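Local atomic coordinates of CytC3 (Streptomyces, PDB entry 3GJA), a protein that is a nonheme iron halogenase of biosynthetic metabolism that probably chlorinates an unactivated aliphatic carbon of a substrate held on a carrier protein. Residues A[282-290]-A[301-312]. Residues are numbered along the deposited sequence; the frame is centred on the assembly and turned at random.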
loop_
_atom_site.group_PDB
_atom_site.type_symbol
_atom_site.label_atom_id
_atom_site.label_comp_id
_atom_site.label_asym_id
_atom_site.label_seq_id
_atom_site.Cartn_x
_atom_site.Cartn_y
_atom_site.Cartn_z
ATOM N N ASN A 282 5.658 11.343 12.080
ATOM C CA ASN A 282 6.649 11.453 13.146
ATOM C C ASN A 282 7.300 10.083 13.258
ATOM O O ASN A 282 6.681 9.131 13.722
ATOM C CB ASN A 282 5.999 11.850 14.469
ATOM C CG ASN A 282 7.023 12.081 15.567
ATOM O OD1 ASN A 282 6.927 13.044 16.325
ATOM N ND2 ASN A 282 8.007 11.196 15.657
ATOM N N LEU A 283 8.552 9.993 12.818
ATOM C CA LEU A 283 9.303 8.739 12.816
ATOM C C LEU A 283 9.651 8.122 14.161
ATOM O O LEU A 283 10.111 6.985 14.209
ATOM C CB LEU A 283 10.591 8.902 12.003
ATOM C CG LEU A 283 10.520 8.831 10.468
ATOM C CD1 LEU A 283 9.090 8.627 9.997
ATOM C CD2 LEU A 283 11.087 10.099 9.880
ATOM N N GLU A 284 9.424 8.850 15.246
ATOM C CA GLU A 284 9.748 8.333 16.571
ATOM C C GLU A 284 9.352 6.869 16.755
ATOM O O GLU A 284 10.196 6.024 17.056
ATOM C CB GLU A 284 9.076 9.178 17.652
ATOM C CG GLU A 284 9.534 8.840 19.058
ATOM C CD GLU A 284 8.789 9.637 20.110
ATOM O OE1 GLU A 284 8.762 10.883 19.997
ATOM O OE2 GLU A 284 8.230 9.022 21.049
ATOM N N LYS A 285 8.073 6.559 16.568
ATOM C CA LYS A 285 7.615 5.185 16.737
ATOM C C LYS A 285 7.385 4.453 15.420
ATOM O O LYS A 285 6.721 3.418 15.390
ATOM C CB LYS A 285 6.334 5.163 17.569
ATOM C CG LYS A 285 6.492 5.800 18.936
ATOM C CD LYS A 285 5.179 5.819 19.697
ATOM C CE LYS A 285 5.310 6.600 20.991
ATOM N NZ LYS A 285 4.000 6.727 21.693
ATOM N N TYR A 286 7.928 4.981 14.329
ATOM C CA TYR A 286 7.753 4.323 13.045
ATOM C C TYR A 286 8.693 3.146 12.894
ATOM O O TYR A 286 9.780 3.120 13.472
ATOM C CB TYR A 286 8.011 5.271 11.870
ATOM C CG TYR A 286 8.079 4.524 10.549
ATOM C CD1 TYR A 286 6.913 4.139 9.879
ATOM C CD2 TYR A 286 9.305 4.109 10.020
ATOM C CE1 TYR A 286 6.963 3.354 8.722
ATOM C CE2 TYR A 286 9.367 3.321 8.865
ATOM C CZ TYR A 286 8.187 2.944 8.222
ATOM O OH TYR A 286 8.234 2.142 7.090
ATOM N N GLY A 287 8.269 2.180 12.089
ATOM C CA GLY A 287 9.090 1.025 11.817
ATOM C C GLY A 287 8.563 0.324 10.586
ATOM O O GLY A 287 7.357 0.288 10.362
ATOM N N ALA A 288 9.464 -0.199 9.767
ATOM C CA ALA A 288 9.061 -0.950 8.593
ATOM C C ALA A 288 8.831 -2.368 9.125
ATOM O O ALA A 288 9.455 -2.778 10.107
ATOM C CB ALA A 288 10.169 -0.941 7.544
ATOM N N VAL A 289 7.931 -3.110 8.495
ATOM C CA VAL A 289 7.631 -4.462 8.943
ATOM C C VAL A 289 8.172 -5.513 7.992
ATOM O O VAL A 289 7.881 -5.491 6.795
ATOM C CB VAL A 289 6.103 -4.670 9.086
ATOM C CG1 VAL A 289 5.795 -6.132 9.410
ATOM C CG2 VAL A 289 5.558 -3.761 10.182
ATOM N N LEU A 290 8.968 -6.429 8.534
ATOM C CA LEU A 290 9.537 -7.519 7.749
ATOM C C LEU A 290 8.431 -8.573 7.737
ATOM O O LEU A 290 8.159 -9.202 8.758
ATOM C CB LEU A 290 10.788 -8.073 8.446
ATOM C CG LEU A 290 11.875 -8.828 7.665
ATOM C CD1 LEU A 290 12.184 -10.127 8.383
ATOM C CD2 LEU A 290 11.453 -9.093 6.242
ATOM N N ARG A 301 14.384 1.592 9.967
ATOM C CA ARG A 301 13.760 1.485 11.276
ATOM C C ARG A 301 12.892 0.241 11.084
ATOM O O ARG A 301 12.277 0.071 10.030
ATOM C CB ARG A 301 12.872 2.693 11.580
ATOM C CG ARG A 301 13.618 3.987 11.895
ATOM C CD ARG A 301 12.648 5.006 12.474
ATOM N NE ARG A 301 13.257 6.293 12.797
ATOM C CZ ARG A 301 13.889 7.066 11.920
ATOM N NH1 ARG A 301 14.006 6.682 10.653
ATOM N NH2 ARG A 301 14.396 8.231 12.312
ATOM N N ILE A 302 12.849 -0.628 12.088
ATOM C CA ILE A 302 12.090 -1.871 11.991
ATOM C C ILE A 302 11.163 -2.048 13.179
ATOM O O ILE A 302 11.518 -1.716 14.307
ATOM C CB ILE A 302 13.049 -3.098 11.925
ATOM C CG1 ILE A 302 13.890 -3.037 10.645
ATOM C CG2 ILE A 302 12.259 -4.411 11.992
ATOM C CD1 ILE A 302 13.097 -3.227 9.356
ATOM N N ALA A 303 9.971 -2.570 12.913
ATOM C CA ALA A 303 8.983 -2.821 13.949
ATOM C C ALA A 303 8.688 -4.315 13.946
ATOM O O ALA A 303 8.061 -4.840 13.021
ATOM C CB ALA A 303 7.711 -2.031 13.668
ATOM N N ARG A 304 9.159 -4.999 14.979
ATOM C CA ARG A 304 8.947 -6.433 15.100
ATOM C C ARG A 304 7.632 -6.669 15.828
ATOM O O ARG A 304 7.015 -7.715 15.683
ATOM C CB ARG A 304 10.112 -7.065 15.878
ATOM C CG ARG A 304 9.916 -8.527 16.292
ATOM C CD ARG A 304 10.213 -9.524 15.181
ATOM N NE ARG A 304 9.878 -10.882 15.610
ATOM C CZ ARG A 304 10.233 -11.995 14.969
ATOM N NH1 ARG A 304 10.946 -11.931 13.852
ATOM N NH2 ARG A 304 9.868 -13.178 15.447
ATOM N N THR A 305 7.201 -5.673 16.598
ATOM C CA THR A 305 5.967 -5.780 17.367
ATOM C C THR A 305 5.106 -4.540 17.203
ATOM O O THR A 305 5.620 -3.419 17.182
ATOM C CB THR A 305 6.276 -5.968 18.865
ATOM O OG1 THR A 305 7.056 -7.157 19.040
ATOM C CG2 THR A 305 4.984 -6.092 19.674
ATOM N N SER A 306 3.794 -4.744 17.096
ATOM C CA SER A 306 2.869 -3.633 16.932
ATOM C C SER A 306 2.710 -2.911 18.254
ATOM O O SER A 306 3.036 -3.444 19.318
ATOM C CB SER A 306 1.497 -4.127 16.473
ATOM O OG SER A 306 0.635 -4.341 17.580
ATOM N N GLN A 307 2.184 -1.696 18.175
ATOM C CA GLN A 307 1.963 -0.865 19.336
ATOM C C GLN A 307 0.987 -1.527 20.307
ATOM O O GLN A 307 0.768 -1.029 21.408
ATOM C CB GLN A 307 1.407 0.475 18.882
ATOM C CG GLN A 307 1.828 1.638 19.723
ATOM C CD GLN A 307 3.305 1.954 19.585
ATOM O OE1 GLN A 307 3.793 2.905 20.183
ATOM N NE2 GLN A 307 4.023 1.161 18.793
ATOM N N ARG A 308 0.386 -2.639 19.892
ATOM C CA ARG A 308 -0.556 -3.353 20.750
ATOM C C ARG A 308 -0.076 -4.755 21.074
ATOM O O ARG A 308 -0.861 -5.604 21.493
ATOM C CB ARG A 308 -1.943 -3.441 20.104
ATOM C CG ARG A 308 -2.915 -2.378 20.585
ATOM C CD ARG A 308 -4.350 -2.680 20.148
ATOM N NE ARG A 308 -5.267 -1.663 20.652
ATOM C CZ ARG A 308 -5.384 -0.443 20.140
ATOM N NH1 ARG A 308 -4.650 -0.083 19.098
ATOM N NH2 ARG A 308 -6.222 0.426 20.684
ATOM N N GLY A 309 1.210 -5.000 20.866
ATOM C CA GLY A 309 1.759 -6.305 21.170
ATOM C C GLY A 309 1.570 -7.348 20.089
ATOM O O GLY A 309 1.885 -8.521 20.298
ATOM N N TYR A 310 1.051 -6.947 18.935
ATOM C CA TYR A 310 0.874 -7.911 17.862
ATOM C C TYR A 310 2.272 -8.179 17.310
ATOM O O TYR A 310 2.960 -7.268 16.852
ATOM C CB TYR A 310 -0.059 -7.356 16.781
ATOM C CG TYR A 310 -0.328 -8.332 15.657
ATOM C CD1 TYR A 310 0.647 -8.604 14.702
ATOM C CD2 TYR A 310 -1.558 -8.995 15.557
ATOM C CE1 TYR A 310 0.413 -9.512 13.672
ATOM C CE2 TYR A 310 -1.800 -9.907 14.530
ATOM C CZ TYR A 310 -0.810 -10.160 13.595
ATOM O OH TYR A 310 -1.022 -11.071 12.586
ATOM N N GLU A 311 2.688 -9.436 17.380
ATOM C CA GLU A 311 4.009 -9.845 16.932
ATOM C C GLU A 311 4.049 -10.142 15.446
ATOM O O GLU A 311 3.237 -10.914 14.944
ATOM C CB GLU A 311 4.438 -11.084 17.717
ATOM C CG GLU A 311 5.888 -11.474 17.559
ATOM C CD GLU A 311 6.831 -10.383 18.023
ATOM O OE1 GLU A 311 6.585 -9.799 19.105
ATOM O OE2 GLU A 311 7.822 -10.119 17.307
ATOM N N PHE A 312 5.002 -9.531 14.746
ATOM C CA PHE A 312 5.159 -9.750 13.310
ATOM C C PHE A 312 6.221 -10.820 13.098
ATOM O O PHE A 312 7.418 -10.548 13.217
ATOM C CB PHE A 312 5.603 -8.466 12.608
ATOM C CG PHE A 312 4.582 -7.363 12.642
ATOM C CD1 PHE A 312 3.388 -7.477 11.928
ATOM C CD2 PHE A 312 4.815 -6.210 13.382
ATOM C CE1 PHE A 312 2.439 -6.454 11.954
ATOM C CE2 PHE A 312 3.874 -5.183 13.415
ATOM C CZ PHE A 312 2.682 -5.305 12.699
HETATM O O HOH W 1 8.933 -9.239 11.370
HETATM O O HOH W 2 9.434 -6.470 11.524
#
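A single parallel beta bridge, Ala288 with Ile302, joins the edge of the beta barrel to the irregular chain that follows it. The evidence is the bonding pattern: Ala288 N gives its hydrogen to Arg301 O at 2.8 Å, and Ala288 O receives Ala303 N at 2.9 Å, so one residue is held by the two neighbours of Ile302. Beyond the bridge, water takes over: one molecule accepts from Leu290 N (3.0 Å) and donates to Ala303 O, while another donates to both Leu290 O and Phe312 O.

Strand 289-290 is the outermost strand of the antiparallel sheet in this cupin-type fold, bonded through Val289 to Cys100 of strand 98-108; the segment 301-312 pairs directly with the chain at Ala288 and then diverges, linked further on by the waters and by the Phe312 ring. Val289 carries the apolar part. With CG1 anti to the backbone N (chi1 174°), that methyl lies over one face of the Phe312 ring, 3.9 Å from its centroid and 23° off the normal, a CH-pi contact; Tyr310 CD1 covers the opposite face, offset toward the rim.

At the other end, Arg301 reaches back with its chain extended from CG to NE, and Leu283 CB sits over one guanidinium face, 3.8 Å from Arg301 CZ. Arg301 NH2 is hydrogen-bonded to Thr271 O, which probably limits rotation of the guanidinium group. Tyr286, whose OH bonds to Trp101 O, meets Arg301 CB obliquely through CD2 at 4.1 Å.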